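Glutathione transferase lambda1 (Populus trichocarpa, PDB 4PQH) binds glutathione, which can be held covalently, and probably acts as a thiol transferase, as a monomeric member of the land-plant lambda class of glutathione transferases. Local coordinates at residues 27-32 and 56-61; 42-47 and 212-217; 120-125 and 169-174. All coordinates share one frame; numbering follows the deposited sequence. Where two conformers were deposited one is given.

Contact 1 (27-32 and 56-61); sequences TTRLYI and KLVPID
Tyr31 and Val58 are brought together by their first torsions: Tyr31 CG stands anti to its carbonyl carbon (chi1 -63°) and Val58 CG1 anti to its backbone N (chi1 -177°). The two side chains lie side by side and point the same way, with Tyr31 CD2 3.6 Å from Val58 CG1. Val58 CG2 comes over one face of the phenol ring and also touches the aliphatic part of Arg29, 4.0 Å from Arg29 CB. A branched valine suits this place, since its two methyls serve two neighbours on the adjoining strand. The guanidinium of Arg29, in the conformer described, is covered on one face by Thr27 CG2 and meets a water at its edge, 2.8 Å from NE. Salt bridges to Asp25 and Glu83 would offset its charge, and Glu83 also binds Tyr31 OH. On the other face of this strand pair the contacts are apolar: Leu30 CD2 lies 4.0 Å from Leu57 CD2, and Ile32 CG1 is 4.1 Å from Pro59 CB. Helix 37-48 covers the leucines.

Between the strands the backbone bonds alternate. Lys56 N and Val58 N give to Thr28 O and Leu30 O, Leu30 N and Ile32 N give to Lys56 O and Val58 O, and Ile60 N closes the series on Ile32 O at 2.8 Å. The nitrogen of Pro59 falls where this ladder needs no donor, so the proline is tolerated. This is the parallel strand pair of a beta-alpha-beta unit, the opening element of the thioredoxin-like domain that binds glutathione.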
# COMPACT_ATOMS: atom_id res chain seq x y z
N THR A 27 18.95 13.36 -2.18
CA THR A 27 18.21 12.33 -2.91
C THR A 27 17.02 11.87 -2.08
O THR A 27 17.13 11.70 -0.86
CB THR A 27 19.11 11.11 -3.22
OG1 THR A 27 20.08 11.47 -4.20
CG2 THR A 27 18.29 9.94 -3.74
N THR A 28 15.88 11.68 -2.73
CA THR A 28 14.71 11.13 -2.07
C THR A 28 14.78 9.60 -2.06
O THR A 28 14.97 8.97 -3.11
CB THR A 28 13.41 11.61 -2.73
OG1 THR A 28 13.36 13.04 -2.67
CG2 THR A 28 12.19 11.04 -2.02
N ARG A 29 14.66 9.00 -0.88
CA ARG A 29 14.73 7.55 -0.74
C ARG A 29 13.49 7.00 -0.05
O ARG A 29 13.05 7.53 0.97
CB ARG A 29 15.98 7.14 0.04
CG ARG A 29 17.27 7.50 -0.66
CD ARG A 29 18.49 7.11 0.14
NE ARG A 29 19.70 7.44 -0.60
CZ ARG A 29 20.25 8.65 -0.62
NH1 ARG A 29 19.70 9.65 0.07
NH2 ARG A 29 21.34 8.86 -1.33
N LEU A 30 12.94 5.93 -0.62
CA LEU A 30 11.82 5.23 -0.02
C LEU A 30 12.32 3.88 0.50
O LEU A 30 12.68 3.00 -0.28
CB LEU A 30 10.72 5.02 -1.05
CG LEU A 30 9.56 4.12 -0.63
CD1 LEU A 30 8.85 4.68 0.60
CD2 LEU A 30 8.59 3.92 -1.78
N TYR A 31 12.36 3.74 1.82
CA TYR A 31 12.86 2.50 2.42
C TYR A 31 11.73 1.50 2.54
O TYR A 31 10.68 1.78 3.11
CB TYR A 31 13.49 2.78 3.79
CG TYR A 31 14.71 3.67 3.69
CD1 TYR A 31 14.57 5.05 3.62
CD2 TYR A 31 15.99 3.13 3.65
CE1 TYR A 31 15.67 5.87 3.51
CE2 TYR A 31 17.11 3.96 3.54
CZ TYR A 31 16.93 5.33 3.48
OH TYR A 31 18.01 6.17 3.37
N ILE A 32 11.95 0.32 1.96
CA ILE A 32 10.91 -0.69 1.88
C ILE A 32 11.47 -2.08 2.19
O ILE A 32 12.68 -2.28 2.31
CB ILE A 32 10.28 -0.77 0.46
CG1 ILE A 32 11.30 -1.31 -0.55
CG2 ILE A 32 9.74 0.58 0.01
CD1 ILE A 32 10.68 -1.63 -1.91
N LYS A 56 14.12 7.00 -5.03
CA LYS A 56 14.95 5.80 -5.09
C LYS A 56 14.46 4.75 -4.09
O LYS A 56 14.22 5.07 -2.92
CB LYS A 56 16.41 6.14 -4.81
CG LYS A 56 17.35 4.95 -4.86
CD LYS A 56 18.76 5.35 -4.48
CE LYS A 56 19.76 4.92 -5.53
NZ LYS A 56 21.13 5.44 -5.25
N LEU A 57 14.29 3.52 -4.56
CA LEU A 57 13.94 2.41 -3.68
C LEU A 57 15.16 1.94 -2.90
O LEU A 57 16.22 1.72 -3.48
CB LEU A 57 13.37 1.25 -4.48
CG LEU A 57 12.07 1.48 -5.24
CD1 LEU A 57 11.63 0.19 -5.90
CD2 LEU A 57 10.98 2.01 -4.32
N VAL A 58 15.00 1.79 -1.59
CA VAL A 58 16.02 1.17 -0.76
C VAL A 58 15.41 -0.01 -0.02
O VAL A 58 14.81 0.15 1.05
CB VAL A 58 16.65 2.16 0.25
CG1 VAL A 58 17.76 1.47 1.05
CG2 VAL A 58 17.19 3.38 -0.46
N PRO A 59 15.51 -1.21 -0.61
CA PRO A 59 14.93 -2.40 0.02
C PRO A 59 15.86 -2.99 1.06
O PRO A 59 17.07 -3.12 0.83
CB PRO A 59 14.75 -3.36 -1.16
CG PRO A 59 15.80 -2.95 -2.14
CD PRO A 59 16.06 -1.48 -1.95
N ILE A 60 15.29 -3.34 2.20
CA ILE A 60 16.06 -3.99 3.26
C ILE A 60 15.43 -5.33 3.60
O ILE A 60 14.26 -5.58 3.30
CB ILE A 60 16.19 -3.09 4.52
CG1 ILE A 60 14.83 -2.88 5.19
CG2 ILE A 60 16.85 -1.76 4.17
CD1 ILE A 60 14.91 -2.11 6.50
N ASP A 61 16.23 -6.20 4.21
CA ASP A 61 15.81 -7.54 4.60
C ASP A 61 15.44 -7.46 6.07
O ASP A 61 16.32 -7.29 6.90
CB ASP A 61 16.99 -8.49 4.40
CG ASP A 61 16.66 -9.94 4.72
OD1 ASP A 61 15.65 -10.22 5.39
OD2 ASP A 61 17.45 -10.81 4.30
O HOH W 1 21.11 5.35 -1.84

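Contact 2 (42-47 and 212-217); sequences VWITRN and EAYNQT
Thr217 sets its methyl over the five-membered ring of the Trp43 indole: CG2 stands 3.5 Å from the centroid of that ring and only 7° off the ring normal, a CH-pi contact centred there though offset from the middle of the whole indole. The same methyl touches Asn47 ND2, while Thr217 OG1 lies 3.4 Å from Ile44 CG1. Threonine suits the place because it offers a methyl to the ring and a hydroxyl to the backbone. Beside it, Asn47 ND2 donates to Ala213 O at 3.1 Å with an N-H...O angle of 159°, using a lone pair in the carbonyl plane. The small Ala213 lets the backbones come close, its CB 3.6 Å from Asn47 CB. Ile44 CD1 meets the edge of the Tyr214 ring, 3.6 Å from CD1 of that tyrosine.

A second shell holds Thr217 and Tyr214. Thr217 OG1 sits between its own backbone N and carbonyl carbon (chi1 67°), from where it donates to Tyr214 O at 2.7 Å; that carbonyl also accepts from Thr217 N. Gln40 adds a bond to the threonine hydroxyl, and Glu180 holds the hydroxyl of Tyr214. Further out, Trp43 packs on Ile32 of strand 28-32, and helix 170-190 meets Ile44 through Ile173 and Pro177 and Tyr214 through Ala176.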
# COMPACT_ATOMS: atom_id res chain seq x y z
N VAL A 42 3.11 2.55 -0.53
CA VAL A 42 3.87 3.75 -0.86
C VAL A 42 4.60 3.58 -2.19
O VAL A 42 4.69 4.51 -3.00
CB VAL A 42 4.87 4.10 0.28
CG1 VAL A 42 5.43 5.49 0.07
CG2 VAL A 42 4.16 4.04 1.64
N TRP A 43 5.09 2.37 -2.43
CA TRP A 43 5.71 2.02 -3.69
C TRP A 43 4.71 2.19 -4.86
O TRP A 43 5.05 2.76 -5.91
CB TRP A 43 6.22 0.59 -3.59
CG TRP A 43 6.95 0.04 -4.77
CD1 TRP A 43 7.29 0.69 -5.93
CD2 TRP A 43 7.44 -1.29 -4.90
NE1 TRP A 43 7.96 -0.17 -6.77
CE2 TRP A 43 8.06 -1.40 -6.16
CE3 TRP A 43 7.41 -2.42 -4.07
CZ2 TRP A 43 8.65 -2.58 -6.61
CZ3 TRP A 43 7.99 -3.59 -4.51
CH2 TRP A 43 8.60 -3.66 -5.77
N ILE A 44 3.48 1.72 -4.67
CA ILE A 44 2.43 1.90 -5.67
C ILE A 44 2.19 3.39 -5.92
O ILE A 44 2.04 3.81 -7.07
CB ILE A 44 1.09 1.24 -5.25
CG1 ILE A 44 1.24 -0.27 -5.15
CG2 ILE A 44 0.01 1.59 -6.28
CD1 ILE A 44 0.16 -0.90 -4.28
N THR A 45 2.14 4.18 -4.86
CA THR A 45 1.91 5.62 -5.00
C THR A 45 2.99 6.28 -5.85
O THR A 45 2.70 7.02 -6.79
CB THR A 45 1.78 6.31 -3.64
OG1 THR A 45 0.69 5.70 -2.92
CG2 THR A 45 1.47 7.79 -3.81
N ARG A 46 4.24 5.98 -5.54
CA ARG A 46 5.38 6.41 -6.34
C ARG A 46 5.21 6.07 -7.82
O ARG A 46 5.32 6.95 -8.68
CB ARG A 46 6.65 5.75 -5.79
CG ARG A 46 7.87 5.73 -6.72
CD ARG A 46 8.91 4.77 -6.13
NE ARG A 46 10.21 4.73 -6.79
CZ ARG A 46 10.57 3.80 -7.68
NH1 ARG A 46 9.71 2.86 -8.06
NH2 ARG A 46 11.79 3.82 -8.21
N ASN A 47 4.88 4.82 -8.12
CA ASN A 47 4.77 4.40 -9.50
C ASN A 47 3.60 5.06 -10.21
O ASN A 47 3.72 5.47 -11.36
CB ASN A 47 4.60 2.89 -9.60
CG ASN A 47 5.87 2.14 -9.23
OD1 ASN A 47 6.88 2.72 -8.82
ND2 ASN A 47 5.81 0.82 -9.37
N GLU A 212 -0.81 -0.89 -14.46
CA GLU A 212 0.56 -1.38 -14.59
C GLU A 212 1.46 -0.90 -13.46
O GLU A 212 2.33 -1.64 -12.98
CB GLU A 212 1.12 -0.98 -15.96
CG GLU A 212 2.42 -1.67 -16.31
CD GLU A 212 2.31 -3.19 -16.25
OE1 GLU A 212 1.20 -3.73 -16.45
OE2 GLU A 212 3.34 -3.85 -16.01
N ALA A 213 1.25 0.34 -13.01
CA ALA A 213 2.04 0.90 -11.91
C ALA A 213 1.89 0.07 -10.65
O ALA A 213 2.84 -0.06 -9.86
CB ALA A 213 1.63 2.32 -11.64
N TYR A 214 0.70 -0.49 -10.45
CA TYR A 214 0.44 -1.38 -9.32
C TYR A 214 1.04 -2.76 -9.57
O TYR A 214 1.73 -3.31 -8.71
CB TYR A 214 -1.06 -1.49 -9.04
CG TYR A 214 -1.42 -2.75 -8.28
CD1 TYR A 214 -0.98 -2.95 -6.98
CD2 TYR A 214 -2.18 -3.74 -8.88
CE1 TYR A 214 -1.30 -4.10 -6.29
CE2 TYR A 214 -2.50 -4.90 -8.20
CZ TYR A 214 -2.06 -5.07 -6.91
OH TYR A 214 -2.37 -6.23 -6.22
N ASN A 215 0.80 -3.31 -10.75
CA ASN A 215 1.35 -4.62 -11.10
C ASN A 215 2.86 -4.71 -10.92
O ASN A 215 3.40 -5.75 -10.53
CB ASN A 215 1.00 -5.00 -12.54
CG ASN A 215 -0.48 -5.19 -12.74
OD1 ASN A 215 -1.20 -5.59 -11.82
ND2 ASN A 215 -0.95 -4.91 -13.95
N GLN A 216 3.55 -3.61 -11.21
CA GLN A 216 5.00 -3.58 -11.10
C GLN A 216 5.50 -3.69 -9.67
O GLN A 216 6.67 -3.99 -9.45
CB GLN A 216 5.55 -2.31 -11.76
CG GLN A 216 5.53 -2.37 -13.26
CD GLN A 216 5.58 -0.99 -13.86
OE1 GLN A 216 5.64 0.00 -13.14
NE2 GLN A 216 5.56 -0.92 -15.19
N THR A 217 4.63 -3.44 -8.69
CA THR A 217 5.04 -3.56 -7.29
C THR A 217 4.91 -4.99 -6.82
O THR A 217 5.19 -5.31 -5.66
CB THR A 217 4.25 -2.65 -6.35
OG1 THR A 217 2.88 -3.08 -6.29
CG2 THR A 217 4.32 -1.21 -6.81

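Contact 3 (120-125 and 169-174); sequences EDLFSY and SLVDIA
Phe123 spans most of the gap between two helices that run almost parallel, their short axes inclined by 12° and 10.2 Å apart at closest approach. It reaches across with the edge of its ring: CE1 lies 4.0 Å from Ala174 CB, and Leu170 O sits near the ring plane at that same rim. A long flat side chain suits such a spacing, and the small Ala174 leaves room for its rim. Val171 divides its methyls between two partners. CG1, anti to the backbone N (chi1 -177°), turns to Leu122, where it lies 3.8 Å from CD1, the two side chains crossing at about a right angle; CG2, anti to the carbonyl carbon, approaches the ring obliquely and off-centre, 3.8 Å from Phe123 CZ.

The helix that receives the ring begins with a capping box, a motif well known at this helix in the all-helical C-terminal domain of glutathione transferases. Ser169, at the N-cap, accepts from Val171 N through OG at 3.0 Å, and in return Ser169 N donates to Asp172 OD2 at 2.8 Å. The cap thus secures the first turn, which carries Leu170 and Val171. An alanine in place of Phe123 would probably open a gap between the two helices, leaving Val171 CG2 and Ala174 CB without their aromatic partner. Leu93 and Lys97 of helix 92-102 also pack against the phenyl group, while Leu122 and Val171 both meet Phe164.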
# COMPACT_ATOMS: atom_id res chain seq x y z
N GLU A 120 -12.07 9.28 4.13
CA GLU A 120 -11.60 9.21 5.51
C GLU A 120 -12.28 8.07 6.26
O GLU A 120 -11.63 7.39 7.06
CB GLU A 120 -11.76 10.57 6.20
CG GLU A 120 -10.91 11.66 5.57
CD GLU A 120 -9.42 11.31 5.51
OE1 GLU A 120 -8.92 10.64 6.45
OE2 GLU A 120 -8.75 11.69 4.54
N ASP A 121 -13.56 7.82 5.99
CA ASP A 121 -14.24 6.65 6.54
C ASP A 121 -13.52 5.35 6.15
O ASP A 121 -13.35 4.44 6.97
CB ASP A 121 -15.70 6.57 6.08
CG ASP A 121 -16.57 7.66 6.68
OD1 ASP A 121 -16.21 8.20 7.75
OD2 ASP A 121 -17.62 7.97 6.09
N LEU A 122 -13.08 5.28 4.89
CA LEU A 122 -12.44 4.07 4.38
C LEU A 122 -11.00 3.90 4.88
O LEU A 122 -10.57 2.79 5.16
CB LEU A 122 -12.49 4.05 2.86
CG LEU A 122 -13.90 3.89 2.30
CD1 LEU A 122 -13.85 3.89 0.78
CD2 LEU A 122 -14.55 2.63 2.84
N PHE A 123 -10.27 5.00 4.98
CA PHE A 123 -8.95 4.95 5.62
C PHE A 123 -9.06 4.47 7.06
O PHE A 123 -8.25 3.66 7.52
CB PHE A 123 -8.27 6.32 5.59
CG PHE A 123 -7.77 6.72 4.23
CD1 PHE A 123 -7.11 5.82 3.41
CD2 PHE A 123 -7.95 8.02 3.79
CE1 PHE A 123 -6.65 6.20 2.16
CE2 PHE A 123 -7.49 8.41 2.53
CZ PHE A 123 -6.84 7.50 1.72
N SER A 124 -10.07 4.97 7.77
CA SER A 124 -10.28 4.61 9.17
C SER A 124 -10.61 3.13 9.30
O SER A 124 -10.34 2.52 10.33
CB SER A 124 -11.42 5.44 9.76
OG SER A 124 -11.03 6.79 9.96
N TYR A 125 -11.22 2.57 8.27
CA TYR A 125 -11.63 1.17 8.29
C TYR A 125 -10.48 0.18 8.04
O TYR A 125 -10.64 -1.02 8.28
CB TYR A 125 -12.76 0.94 7.27
CG TYR A 125 -13.37 -0.44 7.34
CD1 TYR A 125 -14.20 -0.80 8.39
CD2 TYR A 125 -13.09 -1.39 6.36
CE1 TYR A 125 -14.76 -2.07 8.45
CE2 TYR A 125 -13.64 -2.65 6.42
CZ TYR A 125 -14.48 -2.99 7.47
OH TYR A 125 -15.02 -4.25 7.53
N SER A 169 -7.92 6.36 -6.76
CA SER A 169 -7.38 7.23 -5.71
C SER A 169 -6.50 6.49 -4.73
O SER A 169 -6.34 5.27 -4.79
CB SER A 169 -8.52 7.88 -4.92
OG SER A 169 -9.07 6.97 -3.97
N LEU A 170 -5.96 7.25 -3.80
CA LEU A 170 -5.17 6.70 -2.71
C LEU A 170 -5.91 5.65 -1.92
O LEU A 170 -5.27 4.81 -1.29
CB LEU A 170 -4.74 7.81 -1.75
CG LEU A 170 -3.81 8.87 -2.32
CD1 LEU A 170 -3.60 9.95 -1.29
CD2 LEU A 170 -2.48 8.25 -2.76
N VAL A 171 -7.24 5.70 -1.90
CA VAL A 171 -7.99 4.70 -1.14
C VAL A 171 -7.80 3.31 -1.75
O VAL A 171 -7.62 2.32 -1.04
CB VAL A 171 -9.50 5.03 -1.04
CG1 VAL A 171 -10.20 3.99 -0.16
CG2 VAL A 171 -9.72 6.42 -0.48
N ASP A 172 -7.85 3.23 -3.08
CA ASP A 172 -7.63 1.96 -3.75
C ASP A 172 -6.22 1.46 -3.48
O ASP A 172 -6.00 0.28 -3.20
CB ASP A 172 -7.89 2.11 -5.25
CG ASP A 172 -9.20 2.78 -5.52
OD1 ASP A 172 -10.24 2.16 -5.25
OD2 ASP A 172 -9.17 3.95 -5.93
N ILE A 173 -5.26 2.37 -3.56
CA ILE A 173 -3.87 2.05 -3.28
C ILE A 173 -3.66 1.52 -1.84
O ILE A 173 -2.90 0.58 -1.62
CB ILE A 173 -2.99 3.27 -3.54
CG1 ILE A 173 -3.03 3.60 -5.04
CG2 ILE A 173 -1.57 3.02 -3.09
CD1 ILE A 173 -2.34 4.91 -5.40
N ALA A 174 -4.36 2.11 -0.88
CA ALA A 174 -4.24 1.68 0.51
C ALA A 174 -4.67 0.22 0.68
O ALA A 174 -4.05 -0.54 1.42
CB ALA A 174 -5.07 2.59 1.40

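Contact 1 lies in the thioredoxin-like sheet, contact 3 in the helical C-terminal domain, and contact 2 between them, its centre about 14 Å from that of contact 1 and about 16 Å from that of contact 3. The centres of contacts 1 and 3 are about 24 Å apart, on opposite sides of the chain's centre, and the two do not touch. Helix 37-48 links them: it follows strand 28-32, leads into strand 55-59, packs Val42 on Leu30, and sets Ile44 and Thr45 against Ile173. Along the chain, contact 1 closes before contact 3 opens, while contact 2 joins that early helix to residues 212-217, near the end of the chain. The C-terminal segment thus returns to the N-terminal domain, tying both domains together.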